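Local coordinates for protein carbohydrate kinase, FGGY (Novosphingobium aromaticivorans, PDB 3H6E) that probably phosphorylates a carbohydrate, being a kinase of the FGGY type with an actin-like ATPase fold, at residues A[15-20]-A[34-39]; A[319-324]-A[399-404]; A[280-285]-A[294-299]. All coordinates share one frame; numbering follows the deposited sequence.

Interaction 1: residues A[15-20]-A[34-39]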
loop_
_atom_site.group_PDB
_atom_site.type_symbol
_atom_site.label_atom_id
_atom_site.label_comp_id
_atom_site.label_asym_id
_atom_site.label_seq_id
_atom_site.Cartn_x
_atom_site.Cartn_y
_atom_site.Cartn_z
ATOM N N LYS A 15 1.464 10.229 0.652
ATOM C CA LYS A 15 0.530 11.054 -0.099
ATOM C C LYS A 15 -0.126 12.136 0.755
ATOM O O LYS A 15 -0.283 13.271 0.307
ATOM C CB LYS A 15 -0.529 10.190 -0.788
ATOM C CG LYS A 15 -1.306 10.927 -1.867
ATOM C CD LYS A 15 -0.381 11.793 -2.713
ATOM C CE LYS A 15 -1.072 12.280 -3.980
ATOM N NZ LYS A 15 -2.375 12.944 -3.694
ATOM N N THR A 16 -0.506 11.788 1.979
ATOM C CA THR A 16 -1.164 12.746 2.862
ATOM C C THR A 16 -0.239 13.237 3.979
ATOM O O THR A 16 -0.399 14.351 4.483
ATOM C CB THR A 16 -2.468 12.175 3.466
ATOM O OG1 THR A 16 -2.158 11.178 4.447
ATOM C CG2 THR A 16 -3.334 11.558 2.377
ATOM N N LEU A 17 0.726 12.409 4.364
ATOM C CA LEU A 17 1.660 12.783 5.422
ATOM C C LEU A 17 3.106 12.505 5.037
ATOM O O LEU A 17 3.431 11.427 4.542
ATOM C CB LEU A 17 1.325 12.058 6.729
ATOM C CG LEU A 17 0.062 12.507 7.468
ATOM C CD1 LEU A 17 -0.140 11.688 8.735
ATOM C CD2 LEU A 17 0.124 13.992 7.790
ATOM N N SER A 18 3.967 13.492 5.265
ATOM C CA SER A 18 5.403 13.309 5.106
ATOM C C SER A 18 6.077 13.264 6.476
ATOM O O SER A 18 5.927 14.179 7.285
ATOM C CB SER A 18 6.006 14.414 4.234
ATOM O OG SER A 18 5.605 15.698 4.674
ATOM N N LYS A 19 6.806 12.184 6.732
ATOM C CA LYS A 19 7.403 11.954 8.039
ATOM C C LYS A 19 8.905 11.724 7.934
ATOM O O LYS A 19 9.363 10.902 7.144
ATOM C CB LYS A 19 6.758 10.737 8.705
ATOM C CG LYS A 19 5.263 10.605 8.456
ATOM C CD LYS A 19 4.660 9.483 9.293
ATOM C CE LYS A 19 3.136 9.538 9.283
ATOM N NZ LYS A 19 2.528 8.586 10.260
ATOM N N VAL A 20 9.668 12.454 8.738
ATOM C CA VAL A 20 11.092 12.194 8.875
ATOM C C VAL A 20 11.348 11.634 10.268
ATOM O O VAL A 20 10.838 12.158 11.259
ATOM C CB VAL A 20 11.931 13.459 8.648
ATOM C CG1 VAL A 20 13.414 13.133 8.753
ATOM C CG2 VAL A 20 11.607 14.069 7.290
ATOM N N VAL A 34 6.636 15.440 11.466
ATOM C CA VAL A 34 5.607 15.257 10.452
ATOM C C VAL A 34 5.130 16.588 9.875
ATOM O O VAL A 34 5.550 17.658 10.318
ATOM C CB VAL A 34 4.405 14.482 11.004
ATOM C CG1 VAL A 34 4.884 13.334 11.880
ATOM C CG2 VAL A 34 3.488 15.412 11.786
ATOM N N ARG A 35 4.240 16.505 8.891
ATOM C CA ARG A 35 3.812 17.671 8.134
ATOM C C ARG A 35 2.912 17.240 6.984
ATOM O O ARG A 35 3.350 16.518 6.088
ATOM C CB ARG A 35 5.034 18.392 7.575
ATOM C CG ARG A 35 4.724 19.457 6.550
ATOM C CD ARG A 35 5.829 19.522 5.517
ATOM N NE ARG A 35 6.003 20.869 4.992
ATOM C CZ ARG A 35 6.539 21.146 3.808
ATOM N NH1 ARG A 35 6.941 20.162 3.014
ATOM N NH2 ARG A 35 6.663 22.405 3.417
ATOM N N PRO A 36 1.648 17.683 7.000
ATOM C CA PRO A 36 0.723 17.320 5.922
ATOM C C PRO A 36 1.289 17.726 4.568
ATOM O O PRO A 36 2.058 18.684 4.492
ATOM C CB PRO A 36 -0.530 18.143 6.239
ATOM C CG PRO A 36 -0.437 18.436 7.700
ATOM C CD PRO A 36 1.027 18.578 7.991
ATOM N N SER A 37 0.917 17.004 3.517
ATOM C CA SER A 37 1.399 17.304 2.173
ATOM C C SER A 37 0.358 18.109 1.405
ATOM O O SER A 37 -0.658 17.565 0.976
ATOM C CB SER A 37 1.707 16.008 1.420
ATOM O OG SER A 37 2.247 15.024 2.288
ATOM N N ILE A 38 0.608 19.405 1.234
ATOM C CA ILE A 38 -0.322 20.265 0.503
ATOM C C ILE A 38 -0.019 20.243 -0.995
ATOM O O ILE A 38 1.146 20.248 -1.400
ATOM C CB ILE A 38 -0.294 21.720 1.026
ATOM C CG1 ILE A 38 0.639 22.592 0.182
ATOM C CG2 ILE A 38 0.095 21.751 2.499
ATOM C CD1 ILE A 38 0.759 24.019 0.678
ATOM N N PRO A 39 -1.073 20.200 -1.823
ATOM C CA PRO A 39 -0.916 20.168 -3.282
ATOM C C PRO A 39 -0.328 21.467 -3.815
ATOM O O PRO A 39 -0.377 22.495 -3.140
ATOM C CB PRO A 39 -2.353 19.990 -3.788
ATOM C CG PRO A 39 -3.115 19.448 -2.624
ATOM C CD PRO A 39 -2.484 20.075 -1.420
#
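Residues 15-20 lead from a turn into strand 17-23, and residues 34-39 run off the end of strand 29-36. Strand 17-20 and the weakly bonded strand 34-36 are antiparallel, at 164° between their directions, and belong to the two arms of a beta hairpin. At Lys-15 the contact is through the backbone: its O lies 3.6 Å from CB of Ser-37. The ammonium group points elsewhere and is held by a salt bridge to Asp-95. At Thr-16 the carbonyl O accepts from Ser-37 N at 3.1 Å, with the donor well above the carbonyl plane. The same oxygen receives a CA-H...O contact from Pro-36. Leu-17 pairs with Pro-36 as a non-hydrogen-bonded pair. Its CG is anti to the carbonyl carbon, chi1 -71°, and the CD2 branch reaches Pro-36 CA at 3.9 Å. Ser-18 makes the firmest grip. Its OG sits in the crowded position between backbone N and carbonyl carbon, chi1 50°, and turns back to the facing strand. From there OG donates to Arg-35 O at 2.8 Å, in the carbonyl plane. Ser-18 N donates to the same oxygen at 3.2 Å, from above the plane. One carbonyl thus takes two bonds from one residue. At Lys-19 the contact thins out: its CG lies 4.4 Å from Val-34 CG1, and the rest of the chain leads away. Strand 29-36 is the outermost strand of a six-strand mixed sheet, and strand 17-23 lies between it and strand 9-13. Helix 50-63 covers the face carrying Ser-18 and Arg-35: Trp-56 touches both side chains, and Asp-52 forms a salt bridge with Arg-35.

Interaction 2: residues A[319-324]-A[399-404]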
loop_
_atom_site.group_PDB
_atom_site.type_symbol
_atom_site.label_atom_id
_atom_site.label_comp_id
_atom_site.label_asym_id
_atom_site.label_seq_id
_atom_site.Cartn_x
_atom_site.Cartn_y
_atom_site.Cartn_z
ATOM N N PRO A 319 -13.769 -0.025 24.063
ATOM C CA PRO A 319 -14.732 -0.376 25.116
ATOM C C PRO A 319 -15.993 -1.047 24.576
ATOM O O PRO A 319 -16.712 -1.696 25.335
ATOM C CB PRO A 319 -15.080 0.979 25.733
ATOM C CG PRO A 319 -13.854 1.792 25.535
ATOM C CD PRO A 319 -13.298 1.366 24.198
ATOM N N ASP A 320 -16.245 -0.903 23.280
ATOM C CA ASP A 320 -17.444 -1.468 22.668
ATOM C C ASP A 320 -17.283 -2.932 22.262
ATOM O O ASP A 320 -18.271 -3.627 22.018
ATOM C CB ASP A 320 -17.859 -0.646 21.446
ATOM C CG ASP A 320 -18.421 0.709 21.817
ATOM O OD1 ASP A 320 -18.166 1.180 22.946
ATOM O OD2 ASP A 320 -19.123 1.305 20.975
ATOM N N GLN A 321 -16.041 -3.399 22.184
ATOM C CA GLN A 321 -15.767 -4.739 21.664
ATOM C C GLN A 321 -16.579 -5.866 22.312
ATOM O O GLN A 321 -17.189 -6.668 21.604
ATOM C CB GLN A 321 -14.267 -5.050 21.702
ATOM C CG GLN A 321 -13.448 -4.191 20.749
ATOM C CD GLN A 321 -14.085 -4.082 19.372
ATOM O OE1 GLN A 321 -14.257 -2.981 18.843
ATOM N NE2 GLN A 321 -14.450 -5.221 18.790
ATOM N N PRO A 322 -16.592 -5.933 23.654
ATOM C CA PRO A 322 -17.316 -7.027 24.317
ATOM C C PRO A 322 -18.793 -7.051 23.944
ATOM O O PRO A 322 -19.347 -8.125 23.712
ATOM C CB PRO A 322 -17.147 -6.711 25.806
ATOM C CG PRO A 322 -15.911 -5.882 25.881
ATOM C CD PRO A 322 -15.904 -5.061 24.624
ATOM N N ALA A 323 -19.419 -5.880 23.883
ATOM C CA ALA A 323 -20.833 -5.791 23.537
ATOM C C ALA A 323 -21.057 -6.122 22.063
ATOM O O ALA A 323 -22.027 -6.796 21.706
ATOM C CB ALA A 323 -21.379 -4.415 23.871
ATOM N N LEU A 324 -20.158 -5.637 21.212
ATOM C CA LEU A 324 -20.136 -6.042 19.814
ATOM C C LEU A 324 -20.035 -7.558 19.758
ATOM O O LEU A 324 -20.791 -8.229 19.054
ATOM C CB LEU A 324 -18.929 -5.422 19.109
ATOM C CG LEU A 324 -19.138 -4.131 18.320
ATOM C CD1 LEU A 324 -20.521 -3.557 18.564
ATOM C CD2 LEU A 324 -18.064 -3.118 18.693
ATOM N N GLU A 399 -8.451 -3.792 15.574
ATOM C CA GLU A 399 -9.097 -3.656 16.872
ATOM C C GLU A 399 -10.563 -4.065 16.796
ATOM O O GLU A 399 -11.301 -3.925 17.770
ATOM C CB GLU A 399 -8.979 -2.220 17.388
ATOM C CG GLU A 399 -7.804 -1.981 18.326
ATOM C CD GLU A 399 -6.484 -1.841 17.598
ATOM O OE1 GLU A 399 -6.506 -1.494 16.396
ATOM O OE2 GLU A 399 -5.426 -2.073 18.231
ATOM N N ALA A 400 -10.977 -4.571 15.638
ATOM C CA ALA A 400 -12.362 -4.996 15.434
ATOM C C ALA A 400 -12.548 -6.483 15.745
ATOM O O ALA A 400 -12.540 -7.324 14.844
ATOM C CB ALA A 400 -12.813 -4.684 14.019
ATOM N N ASP A 401 -12.726 -6.789 17.030
ATOM C CA ASP A 401 -12.831 -8.168 17.512
ATOM C C ASP A 401 -13.756 -9.071 16.697
ATOM O O ASP A 401 -13.427 -10.224 16.431
ATOM C CB ASP A 401 -13.243 -8.194 18.989
ATOM C CG ASP A 401 -12.053 -8.310 19.920
ATOM O OD1 ASP A 401 -11.335 -9.329 19.833
ATOM O OD2 ASP A 401 -11.839 -7.395 20.743
ATOM N N VAL A 402 -14.917 -8.560 16.314
ATOM C CA VAL A 402 -15.866 -9.365 15.558
ATOM C C VAL A 402 -15.299 -9.715 14.186
ATOM O O VAL A 402 -15.486 -10.829 13.694
ATOM C CB VAL A 402 -17.217 -8.650 15.390
ATOM C CG1 VAL A 402 -18.205 -9.555 14.681
ATOM C CG2 VAL A 402 -17.759 -8.213 16.755
ATOM N N PHE A 403 -14.601 -8.763 13.575
ATOM C CA PHE A 403 -14.013 -8.979 12.256
ATOM C C PHE A 403 -12.903 -10.027 12.278
ATOM O O PHE A 403 -12.998 -11.051 11.602
ATOM C CB PHE A 403 -13.480 -7.666 11.671
ATOM C CG PHE A 403 -12.671 -7.850 10.419
ATOM C CD1 PHE A 403 -13.273 -8.267 9.244
ATOM C CD2 PHE A 403 -11.304 -7.609 10.416
ATOM C CE1 PHE A 403 -12.527 -8.443 8.089
ATOM C CE2 PHE A 403 -10.554 -7.781 9.263
ATOM C CZ PHE A 403 -11.168 -8.199 8.100
ATOM N N VAL A 404 -11.869 -9.778 13.062
ATOM C CA VAL A 404 -10.694 -10.639 13.127
ATOM C C VAL A 404 -11.069 -12.051 13.564
ATOM O O VAL A 404 -10.593 -13.035 12.957
ATOM C CB VAL A 404 -9.636 -10.077 14.095
ATOM C CG1 VAL A 404 -8.476 -11.051 14.239
ATOM C CG2 VAL A 404 -9.145 -8.719 13.617
#
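Gln-321 carries most of this contact, which joins the starts of helix 321-326 and helix 401-410 in the C-terminal FGGY domain. Its side chain points across to residues 399-401 and lies over the backbone just before helix 401-410. CD comes to 3.2 Å from Glu-399 O. The end of the side chain also reaches the backbone N and CB of Asp-401. Beside this, the carboxylate of Asp-401 folds over the aliphatic part of the glutamine, with OD2 3.5 Å from Gln-321 CB. The two side chains cross obliquely. A second, apolar touch lies about a turn on along residues 321-324 and one residue on from Asp-401. Val-402 CG2 packs against Leu-324 CB at 3.8 Å, and it is equally near Leu-324 O.

The torsions set this up. Gln-321 CG is anti to its carbonyl carbon, chi1 -67°, and the chain bends at chi2, -45°. Ala-400 is the N-cap of helix 401-410, and its O accepts from Val-404 N at 3.1 Å. Leu-324 N donates to Asp-320 O, which fixes the first turn on the other side. Asp-320 is held by a salt bridge to Arg-367 of helix 363-384. That helix borders the apolar pair: Phe-364 touches Leu-324, and Cys-371 touches Val-402.

Interaction 3: residues A[280-285]-A[294-299]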
loop_
_atom_site.group_PDB
_atom_site.type_symbol
_atom_site.label_atom_id
_atom_site.label_comp_id
_atom_site.label_asym_id
_atom_site.label_seq_id
_atom_site.Cartn_x
_atom_site.Cartn_y
_atom_site.Cartn_z
ATOM N N ARG A 280 -12.573 -8.629 -10.656
ATOM C CA ARG A 280 -12.927 -8.838 -9.258
ATOM C C ARG A 280 -11.962 -8.128 -8.310
ATOM O O ARG A 280 -11.821 -8.500 -7.143
ATOM C CB ARG A 280 -13.076 -10.329 -8.942
ATOM C CG ARG A 280 -14.473 -10.852 -9.257
ATOM C CD ARG A 280 -14.515 -12.355 -9.471
ATOM N NE ARG A 280 -14.338 -13.115 -8.238
ATOM C CZ ARG A 280 -15.272 -13.259 -7.305
ATOM N NH1 ARG A 280 -16.451 -12.682 -7.454
ATOM N NH2 ARG A 280 -15.020 -13.975 -6.221
ATOM N N ASP A 281 -11.314 -7.091 -8.835
ATOM C CA ASP A 281 -10.504 -6.173 -8.042
ATOM C C ASP A 281 -9.226 -6.815 -7.486
ATOM O O ASP A 281 -8.879 -6.630 -6.319
ATOM C CB ASP A 281 -11.342 -5.555 -6.915
ATOM C CG ASP A 281 -11.141 -4.052 -6.798
ATOM O OD1 ASP A 281 -10.071 -3.568 -7.219
ATOM O OD2 ASP A 281 -12.056 -3.351 -6.303
ATOM N N CYS A 282 -8.533 -7.571 -8.333
ATOM C CA CYS A 282 -7.219 -8.108 -7.992
ATOM C C CYS A 282 -6.142 -7.350 -8.759
ATOM O O CYS A 282 -6.431 -6.687 -9.755
ATOM C CB CYS A 282 -7.141 -9.602 -8.314
ATOM S SG CYS A 282 -8.237 -10.658 -7.325
ATOM N N LEU A 283 -4.902 -7.445 -8.293
ATOM C CA LEU A 283 -3.779 -6.815 -8.976
ATOM C C LEU A 283 -2.468 -7.480 -8.563
ATOM O O LEU A 283 -2.442 -8.305 -7.648
ATOM C CB LEU A 283 -3.736 -5.309 -8.694
ATOM C CG LEU A 283 -3.490 -4.843 -7.253
ATOM C CD1 LEU A 283 -2.846 -3.464 -7.241
ATOM C CD2 LEU A 283 -4.773 -4.854 -6.427
ATOM N N VAL A 284 -1.383 -7.132 -9.240
ATOM C CA VAL A 284 -0.096 -7.727 -8.926
ATOM C C VAL A 284 0.953 -6.684 -8.583
ATOM O O VAL A 284 1.366 -5.903 -9.435
ATOM C CB VAL A 284 0.440 -8.587 -10.078
ATOM C CG1 VAL A 284 1.716 -9.301 -9.631
ATOM C CG2 VAL A 284 -0.618 -9.583 -10.539
ATOM N N ASN A 285 1.371 -6.683 -7.324
ATOM C CA ASN A 285 2.476 -5.858 -6.875
ATOM C C ASN A 285 3.761 -6.665 -6.907
ATOM O O ASN A 285 3.762 -7.830 -7.303
ATOM C CB ASN A 285 2.211 -5.332 -5.465
ATOM C CG ASN A 285 1.036 -4.368 -5.415
ATOM O OD1 ASN A 285 0.991 -3.391 -6.167
ATOM N ND2 ASN A 285 0.078 -4.638 -4.531
ATOM N N PRO A 294 0.821 -11.086 -5.252
ATOM C CA PRO A 294 -0.596 -11.165 -5.618
ATOM C C PRO A 294 -1.454 -10.379 -4.635
ATOM O O PRO A 294 -1.272 -10.499 -3.423
ATOM C CB PRO A 294 -0.898 -12.662 -5.520
ATOM C CG PRO A 294 0.413 -13.323 -5.763
ATOM C CD PRO A 294 1.439 -12.416 -5.140
ATOM N N SER A 295 -2.380 -9.581 -5.161
ATOM C CA SER A 295 -3.179 -8.691 -4.330
ATOM C C SER A 295 -4.656 -8.707 -4.704
ATOM O O SER A 295 -5.012 -8.893 -5.862
ATOM C CB SER A 295 -2.645 -7.262 -4.430
ATOM O OG SER A 295 -1.230 -7.247 -4.316
ATOM N N ALA A 296 -5.510 -8.505 -3.706
ATOM C CA ALA A 296 -6.942 -8.367 -3.931
ATOM C C ALA A 296 -7.495 -7.366 -2.933
ATOM O O ALA A 296 -7.230 -7.474 -1.736
ATOM C CB ALA A 296 -7.638 -9.702 -3.776
ATOM N N ARG A 297 -8.248 -6.384 -3.415
ATOM C CA ARG A 297 -8.869 -5.420 -2.513
ATOM C C ARG A 297 -10.382 -5.298 -2.658
ATOM O O ARG A 297 -10.990 -5.816 -3.598
ATOM C CB ARG A 297 -8.217 -4.027 -2.610
ATOM C CG ARG A 297 -7.275 -3.796 -3.784
ATOM C CD ARG A 297 -7.997 -3.731 -5.116
ATOM N NE ARG A 297 -8.603 -2.431 -5.415
ATOM C CZ ARG A 297 -7.931 -1.375 -5.875
ATOM N NH1 ARG A 297 -6.620 -1.449 -6.052
ATOM N NH2 ARG A 297 -8.565 -0.239 -6.144
ATOM N N PHE A 298 -10.969 -4.616 -1.684
ATOM C CA PHE A 298 -12.355 -4.179 -1.730
ATOM C C PHE A 298 -12.475 -3.067 -0.694
ATOM O O PHE A 298 -11.723 -3.039 0.278
ATOM C CB PHE A 298 -13.328 -5.330 -1.445
ATOM C CG PHE A 298 -13.388 -5.748 -0.003
ATOM C CD1 PHE A 298 -12.398 -6.547 0.545
ATOM C CD2 PHE A 298 -14.452 -5.365 0.800
ATOM C CE1 PHE A 298 -12.456 -6.942 1.873
ATOM C CE2 PHE A 298 -14.519 -5.758 2.128
ATOM C CZ PHE A 298 -13.514 -6.548 2.665
HETATM N N MSE A 299 -13.396 -2.138 -0.914
HETATM C CA MSE A 299 -13.479 -0.962 -0.060
HETATM C C MSE A 299 -14.210 -1.237 1.241
HETATM O O MSE A 299 -15.228 -0.614 1.539
HETATM C CB MSE A 299 -14.122 0.198 -0.812
HETATM C CG MSE A 299 -13.131 0.951 -1.675
HETATM SE SE MSE A 299 -13.792 2.699 -2.188
HETATM C CE MSE A 299 -14.929 2.120 -3.649
HETATM O O HOH W 1 -11.018 -8.645 -4.151
#
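This is an antiparallel beta hairpin, formed by strands 282-286 and 292-298 at the edge of the seven-strand sheet of the C-terminal FGGY domain. The tight part is the ladder at its middle. Leu-283 and Ser-295 are a hydrogen-bonded pair. Leu-283 N donates to Ser-295 O, and Ser-295 N returns a bond to Leu-283 O, both at 2.8 Å. Cys-282 and Ala-296 share the next, non-hydrogen-bonded pair, with SG 3.7 Å from Ala-296 CB. On the other face CD2 of Leu-283 wedges between CB of Ser-295 and CD of Arg-297. Leu-384 of helix 363-384 touches Cys-282, while strand 261-266 runs along the far edge of strand 292-298.

The more exposed side is at Asp-281, just before strand 282-286, and Arg-297. Polar contacts and a water take over there from the apolar packing. Arg-297 N donates to Asp-281 O, nearly along the C=O axis. The water bridges the backbones, donating to Arg-280 O and to Arg-297 O. Asp-281 is gripped at both carboxylate oxygens, since OD2 accepts from Gly-347 N. The arginine chain, bent at chi2 (70°) and chi3 (81°), curls back toward Asp-281, and Trp-260 makes a cation-pi contact with Arg-297. The curl brings Arg-297 NE to 2.6 Å from Asp-281 OD1 in a salt bridge, with the carboxylate and guanidinium planes 29° apart.

In the fold
From the N terminus, interaction 1 comes first and pairs the open end of a hairpin, with 13 residues between its segments, at the edge of the six-strand sheet. Interaction 3 follows in the C-terminal domain. It closes a second hairpin, with 8 residues between its segments, at the edge of the seven-strand sheet. Interaction 2 opens last and spans 74 residues, which bring helix 401-410 back against helix 321-326. The three are in series; none nests in or crosses another. Interactions 2 and 3 both border helix 363-384, and their nearest atoms are about 6 Å apart. Interaction 1 is remote, its centre about 26 Å from that of interaction 3 and 31 Å from that of interaction 2.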